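Local coordinates for particle-associated lyase (Acinetobacter bacteriophage AP22, PDB 4Y9V), which probably degrades the capsular polysaccharide of Acinetobacter baumannii, acting as the lyase tailspike of the phage, at residues Arg469-Val474 and Val494-Asp499; Asp48-Lys53 and Asn67-Asp72. One frame throughout, in Å; residues are numbered along the deposited sequence.

Interaction 1. Residues Arg469-Val474 and Val494-Asp499; sequences RHWAWV and VVNTKD
The indole of Trp-471 carries Val-494 on one face and the side-chain amide of Asn-496 at its edge, a worked example of how the inside of a pectin lyase-like parallel beta-helix is filled. Strand 470-476 and strand 486-496 follow one another along the chain, and their side chains meet where successive strands enclose the interior. Val-494 CB stands 3.8 Å from the centroid of the six-membered ring, only 15° off its normal, a CH-pi contact made over the face. The two methyls spread from there: CG2 leans toward the pyrrole side, 3.7 Å from Trp-471 CE2, while CG1 lies 4.0 Å from CE3 and CZ3 on the benzo side. The chain turns a corner at Trp-471, and with chi1 at -78° the indole CG sits beside the backbone N, opposite the carbonyl carbon, which carries the ring toward 494-496. Asn-496 meets the pyrrole edge near the ring plane, its amide turned 70° against the indole, and the amide atom modelled as ND2 of Asn-496 lies 2.9 Å from Trp-471 NE1.

Val-491, Ile-457, Val-461 and Cys-463 also touch the indole, so this is part of the buried apolar column. Polar backbone atoms of the second segment are tied outward: Val-494 O accepts from Arg-520 NH2 of the second subunit, and Asn-496 N bonds Tyr-548 OH.

Around the corner His-470 is also covered: Trp-473 CB lies 3.5 Å above one face of its ring, toward the rim, and His-470 NE2 is hydrogen-bonded to Thr-438 OG1. At the ring's edge, in one of two deposited Arg-469 conformers, Arg-469 NE donates to His-470 ND1 at 3.1 Å, lying close to the imidazole plane.

Interaction 2. Residues Asp48-Lys53 and Asn67-Asp72; sequences DTYLKK and NQVKSD. With EDO (1,2-ethanediol), chain F; EDO (1,2-ethanediol), chain I.
A single carboxylate oxygen, Asp-72 OD2, takes two hydroxyl bonds at once, one from the phenol of Tyr-50 and one from an ethanediol probably left by the crystallisation liquor. The setting is a helix-helix contact, helix 47-54 against helix 63-71, in the N-terminal part of the tailspike. In the Tyr-50 conformer described here, of two deposited, OH donates to Asp-72 OD2 at 2.7 Å. The bond uses the anti lone pair, on the side away from OD1, and ring and carboxylate planes are 38° apart. Ethanediol O2 reaches the same OD2, also at 2.7 Å, while its C2 lies 3.6 Å from Tyr-50 CE2, oblique to the ring.

The phenol is steadied over its face as well as at its hydroxyl. Val-69 CG2 sits above the centre of the ring, 3.5 Å from the centroid and 8° off the normal, a CH-pi contact of textbook geometry. This methyl points to the ring because CG1 takes the place opposite the backbone N (chi1 170°), leaving CG2 beside that N. Val-69 and Tyr-50 both also rest on Val-74, just beyond the second helix, and Val-65 one turn earlier touches Tyr-50 too.

The carboxylate is held in turn from one turn back along the same segment. Gln-68 bends at chi2, passes CG along the edge of the Tyr-50 ring 4.2 Å from CE2, and brings its amide to the acid: NE2 donates to Asp-72 OD1 at 2.9 Å, meeting it from above the carboxylate plane.

In the fold
Interactions 1 and 2 lie on opposite sides of the chain's centre, about 67 Å apart between their centres, and share no element of structure. Interaction 1 is a core contact between strands of the beta-helix, all its touching residues buried; interaction 2 joins two short helices near the N-terminus and is only partly buried. The principle is common to both: one aromatic ring receives an aliphatic group of a valine over its face and a polar side chain at its edge. What differs is the polar half, a neutral amide in the interior against a solvent-reachable carboxylate in the helices. Both neighbourhoods touch the second subunit.

Interaction 1. Residues Arg469-Val474 and Val494-Asp499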
loop_
_atom_site.group_PDB
_atom_site.type_symbol
_atom_site.label_atom_id
_atom_site.label_comp_id
_atom_site.label_asym_id
_atom_site.label_seq_id
_atom_site.Cartn_x
_atom_site.Cartn_y
_atom_site.Cartn_z
ATOM N N ARG A 469 17.191 18.630 -17.417
ATOM C CA ARG A 469 17.524 18.315 -18.791
ATOM C C ARG A 469 16.597 17.262 -19.383
ATOM O O ARG A 469 16.154 17.425 -20.530
ATOM C CB ARG A 469 18.987 17.862 -18.932
ATOM C CG ARG A 469 19.433 17.697 -20.347
ATOM C CD ARG A 469 20.848 17.049 -20.515
ATOM N NE ARG A 469 20.756 15.512 -20.512
ATOM C CZ ARG A 469 21.741 14.852 -21.073
ATOM N NH1 ARG A 469 22.975 15.073 -21.680
ATOM N NH2 ARG A 469 21.479 13.513 -21.018
ATOM N N HIS A 470 16.330 16.178 -18.663
ATOM C CA HIS A 470 15.512 15.105 -19.227
ATOM C C HIS A 470 14.769 14.341 -18.145
ATOM O O HIS A 470 15.262 14.161 -17.030
ATOM C CB HIS A 470 16.313 14.137 -20.091
ATOM C CG HIS A 470 17.301 13.265 -19.367
ATOM N ND1 HIS A 470 18.627 13.587 -19.274
ATOM C CD2 HIS A 470 17.099 12.093 -18.721
ATOM C CE1 HIS A 470 19.187 12.588 -18.566
ATOM N NE2 HIS A 470 18.308 11.685 -18.217
ATOM N N TRP A 471 13.609 13.808 -18.552
ATOM C CA TRP A 471 12.899 12.807 -17.763
ATOM C C TRP A 471 13.476 11.409 -17.986
ATOM O O TRP A 471 13.721 10.700 -17.004
ATOM C CB TRP A 471 11.389 12.858 -18.048
ATOM C CG TRP A 471 10.711 14.000 -17.333
ATOM C CD1 TRP A 471 10.502 15.270 -17.789
ATOM C CD2 TRP A 471 10.194 13.944 -16.014
ATOM N NE1 TRP A 471 9.858 16.014 -16.816
ATOM C CE2 TRP A 471 9.650 15.225 -15.709
ATOM C CE3 TRP A 471 10.096 12.930 -15.046
ATOM C CZ2 TRP A 471 9.050 15.511 -14.490
ATOM C CZ3 TRP A 471 9.478 13.222 -13.832
ATOM C CH2 TRP A 471 8.964 14.500 -13.558
ATOM N N ALA A 472 13.668 10.977 -19.231
ATOM C CA ALA A 472 14.179 9.644 -19.523
ATOM C C ALA A 472 15.294 9.693 -20.567
ATOM O O ALA A 472 15.165 10.378 -21.581
ATOM C CB ALA A 472 13.062 8.740 -20.055
ATOM N N TRP A 473 16.336 8.888 -20.329
ATOM C CA TRP A 473 17.407 8.707 -21.317
ATOM C C TRP A 473 18.003 7.318 -21.124
ATOM O O TRP A 473 18.204 6.888 -19.988
ATOM C CB TRP A 473 18.486 9.760 -21.156
ATOM C CG TRP A 473 19.514 9.755 -22.247
ATOM C CD1 TRP A 473 19.324 9.591 -23.592
ATOM C CD2 TRP A 473 20.925 9.980 -22.075
ATOM N NE1 TRP A 473 20.513 9.689 -24.264
ATOM C CE2 TRP A 473 21.517 9.927 -23.369
ATOM C CE3 TRP A 473 21.751 10.209 -20.966
ATOM C CZ2 TRP A 473 22.890 10.117 -23.557
ATOM C CZ3 TRP A 473 23.101 10.391 -21.151
ATOM C CH2 TRP A 473 23.663 10.325 -22.446
ATOM N N VAL A 474 18.280 6.631 -22.233
ATOM C CA VAL A 474 18.931 5.318 -22.262
ATOM C C VAL A 474 19.971 5.385 -23.374
ATOM O O VAL A 474 19.620 5.722 -24.497
ATOM C CB VAL A 474 17.911 4.200 -22.538
ATOM C CG1 VAL A 474 18.624 2.853 -22.627
ATOM C CG2 VAL A 474 16.807 4.174 -21.499
ATOM N N VAL A 494 3.566 13.711 -16.407
ATOM C CA VAL A 494 4.533 14.281 -15.492
ATOM C C VAL A 494 4.201 15.772 -15.363
ATOM O O VAL A 494 3.591 16.343 -16.271
ATOM C CB VAL A 494 5.992 14.099 -15.984
ATOM C CG1 VAL A 494 6.309 12.625 -16.188
ATOM C CG2 VAL A 494 6.294 14.900 -17.244
ATOM N N VAL A 495 4.668 16.373 -14.261
ATOM C CA VAL A 495 4.420 17.769 -13.950
ATOM C C VAL A 495 5.733 18.439 -13.545
ATOM O O VAL A 495 6.303 18.111 -12.512
ATOM C CB VAL A 495 3.351 17.909 -12.831
ATOM C CG1 VAL A 495 3.001 19.384 -12.649
ATOM C CG2 VAL A 495 2.112 17.055 -13.097
ATOM N N ASN A 496 6.266 19.389 -14.330
ATOM C CA ASN A 496 7.315 20.293 -13.846
ATOM C C ASN A 496 6.597 21.541 -13.319
ATOM O O ASN A 496 5.963 22.272 -14.079
ATOM C CB ASN A 496 8.302 20.673 -14.936
ATOM C CG ASN A 496 9.336 19.589 -15.121
ATOM O OD1 ASN A 496 10.365 19.637 -14.292
ATOM N ND2 ASN A 496 9.198 18.690 -15.967
ATOM N N THR A 497 6.691 21.773 -12.011
ATOM C CA THR A 497 5.946 22.855 -11.399
ATOM C C THR A 497 6.542 24.237 -11.660
ATOM O O THR A 497 5.826 25.229 -11.466
ATOM C CB THR A 497 5.741 22.602 -9.905
ATOM O OG1 THR A 497 7.030 22.720 -9.292
ATOM C CG2 THR A 497 5.085 21.266 -9.645
ATOM N N LYS A 498 7.784 24.328 -12.073
ATOM C CA LYS A 498 8.454 25.610 -12.265
ATOM C C LYS A 498 8.408 26.037 -13.716
ATOM O O LYS A 498 8.667 25.246 -14.627
ATOM C CB LYS A 498 9.906 25.534 -11.814
ATOM C CG LYS A 498 10.120 25.219 -10.348
ATOM C CD LYS A 498 9.694 26.361 -9.423
ATOM C CE LYS A 498 9.893 26.039 -7.962
ATOM N NZ LYS A 498 11.224 25.594 -7.556
ATOM N N ASP A 499 8.153 27.332 -13.929
ATOM C CA ASP A 499 8.046 27.838 -15.284
ATOM C C ASP A 499 9.383 27.978 -15.989
ATOM O O ASP A 499 9.409 28.204 -17.183
ATOM C CB ASP A 499 7.223 29.113 -15.331
ATOM C CG ASP A 499 7.831 30.359 -14.699
ATOM O OD1 ASP A 499 9.044 30.354 -14.463
ATOM O OD2 ASP A 499 7.024 31.293 -14.466
#

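Interaction 2. Residues Asp48-Lys53 and Asn67-Asp72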
loop_
_atom_site.group_PDB
_atom_site.type_symbol
_atom_site.label_atom_id
_atom_site.label_comp_id
_atom_site.label_asym_id
_atom_site.label_seq_id
_atom_site.Cartn_x
_atom_site.Cartn_y
_atom_site.Cartn_z
ATOM N N ASP A 48 21.026 -19.589 37.232
ATOM C CA ASP A 48 21.692 -19.504 38.533
ATOM C C ASP A 48 21.941 -20.890 39.144
ATOM O O ASP A 48 22.956 -21.058 39.834
ATOM C CB ASP A 48 20.879 -18.661 39.508
ATOM C CG ASP A 48 21.175 -17.164 39.404
ATOM O OD1 ASP A 48 21.163 -16.640 38.282
ATOM O OD2 ASP A 48 21.347 -16.538 40.459
ATOM N N THR A 49 21.051 -21.860 38.957
ATOM C CA THR A 49 21.309 -23.179 39.507
ATOM C C THR A 49 22.506 -23.821 38.844
ATOM O O THR A 49 23.332 -24.502 39.493
ATOM C CB THR A 49 20.061 -24.089 39.415
ATOM O OG1 THR A 49 19.722 -24.252 38.075
ATOM C CG2 THR A 49 18.945 -23.592 40.291
ATOM N N TYR A 50 22.666 -23.664 37.523
ATOM C CA TYR A 50 23.797 -24.120 36.797
ATOM C C TYR A 50 25.097 -23.451 37.239
ATOM O O TYR A 50 26.147 -24.105 37.384
ATOM C CB TYR A 50 23.637 -23.933 35.254
ATOM C CG TYR A 50 22.988 -25.129 34.586
ATOM C CD1 TYR A 50 21.616 -25.290 34.532
ATOM C CD2 TYR A 50 23.777 -26.080 33.985
ATOM C CE1 TYR A 50 21.070 -26.413 33.896
ATOM C CE2 TYR A 50 23.244 -27.196 33.349
ATOM C CZ TYR A 50 21.895 -27.351 33.316
ATOM O OH TYR A 50 21.310 -28.449 32.703
ATOM N N LEU A 51 25.060 -22.137 37.438
ATOM C CA LEU A 51 26.245 -21.440 37.912
ATOM C C LEU A 51 26.714 -22.009 39.234
ATOM O O LEU A 51 27.910 -22.262 39.457
ATOM C CB LEU A 51 25.963 -19.925 38.028
ATOM C CG LEU A 51 25.746 -19.214 36.676
ATOM C CD1 LEU A 51 25.204 -17.832 36.911
ATOM C CD2 LEU A 51 26.995 -19.103 35.884
ATOM N N LYS A 52 25.793 -22.225 40.174
ATOM C CA LYS A 52 26.163 -22.808 41.455
ATOM C C LYS A 52 26.730 -24.194 41.263
ATOM O O LYS A 52 27.815 -24.536 41.794
ATOM C CB LYS A 52 24.984 -22.895 42.420
ATOM C CG LYS A 52 25.368 -23.521 43.781
ATOM C CD LYS A 52 26.033 -22.514 44.688
ATOM C CE LYS A 52 26.525 -23.140 45.958
ATOM N NZ LYS A 52 27.603 -24.152 45.740
ATOM N N LYS A 53 26.044 -25.049 40.536
ATOM C CA LYS A 53 26.431 -26.459 40.482
ATOM C C LYS A 53 27.769 -26.616 39.783
ATOM O O LYS A 53 28.570 -27.491 40.154
ATOM C CB LYS A 53 25.320 -27.295 39.836
ATOM C CG LYS A 53 25.512 -28.769 39.971
ATOM C CD LYS A 53 25.701 -29.242 41.397
ATOM C CE LYS A 53 25.492 -30.747 41.542
ATOM N NZ LYS A 53 25.977 -31.208 42.896
ATOM N N ASN A 67 27.086 -23.779 27.261
ATOM C CA ASN A 67 27.298 -25.023 26.505
ATOM C C ASN A 67 26.761 -26.230 27.279
ATOM O O ASN A 67 26.208 -27.146 26.674
ATOM C CB ASN A 67 28.756 -25.179 26.143
ATOM C CG ASN A 67 29.171 -24.362 24.920
ATOM O OD1 ASN A 67 28.305 -24.151 24.030
ATOM N ND2 ASN A 67 30.372 -23.886 24.852
ATOM N N GLN A 68 26.933 -26.261 28.623
ATOM C CA GLN A 68 26.440 -27.402 29.382
ATOM C C GLN A 68 24.912 -27.435 29.399
ATOM O O GLN A 68 24.319 -28.508 29.275
ATOM C CB GLN A 68 27.002 -27.385 30.811
ATOM C CG GLN A 68 26.692 -28.679 31.532
ATOM C CD GLN A 68 27.463 -29.845 30.933
ATOM O OE1 GLN A 68 28.654 -29.698 30.598
ATOM N NE2 GLN A 68 26.822 -30.965 30.788
ATOM N N VAL A 69 24.274 -26.278 29.567
ATOM C CA VAL A 69 22.806 -26.224 29.551
ATOM C C VAL A 69 22.274 -26.794 28.223
ATOM O O VAL A 69 21.374 -27.661 28.286
ATOM C CB VAL A 69 22.323 -24.769 29.754
ATOM C CG1 VAL A 69 20.821 -24.685 29.496
ATOM C CG2 VAL A 69 22.664 -24.242 31.137
ATOM N N LYS A 70 22.807 -26.362 27.114
ATOM C CA LYS A 70 22.307 -26.831 25.816
ATOM C C LYS A 70 22.670 -28.300 25.614
ATOM O O LYS A 70 21.892 -29.072 25.063
ATOM C CB LYS A 70 22.720 -25.953 24.654
ATOM C CG LYS A 70 24.081 -26.030 24.148
ATOM C CD LYS A 70 24.424 -25.007 23.031
ATOM C CE LYS A 70 25.763 -25.391 22.351
ATOM N NZ LYS A 70 25.688 -26.617 21.556
ATOM N N SER A 71 23.820 -28.738 26.114
ATOM C CA SER A 71 24.246 -30.118 25.963
ATOM C C SER A 71 23.351 -31.030 26.795
ATOM O O SER A 71 23.116 -32.241 26.497
ATOM C CB SER A 71 25.676 -30.285 26.420
ATOM O OG SER A 71 26.567 -29.654 25.500
ATOM N N ASP A 72 22.848 -30.514 27.896
ATOM C CA ASP A 72 21.982 -31.261 28.738
ATOM C C ASP A 72 20.571 -31.355 28.050
ATOM O O ASP A 72 19.793 -32.084 28.684
ATOM C CB ASP A 72 21.883 -30.678 30.154
ATOM C CG ASP A 72 23.136 -30.862 30.996
ATOM O OD1 ASP A 72 24.052 -31.647 30.620
ATOM O OD2 ASP A 72 23.198 -30.223 32.083
HETATM C C1 EDO F . 25.353 -29.233 35.928
HETATM O O1 EDO F . 26.422 -30.055 36.433
HETATM C C2 EDO F . 24.440 -30.070 35.089
HETATM O O2 EDO F . 25.098 -30.540 33.944
HETATM C C1 EDO I . 21.408 -18.240 43.443
HETATM O O1 EDO I . 20.436 -17.438 42.864
HETATM C C2 EDO I . 22.440 -17.611 44.348
HETATM O O2 EDO I . 23.183 -16.594 43.614
#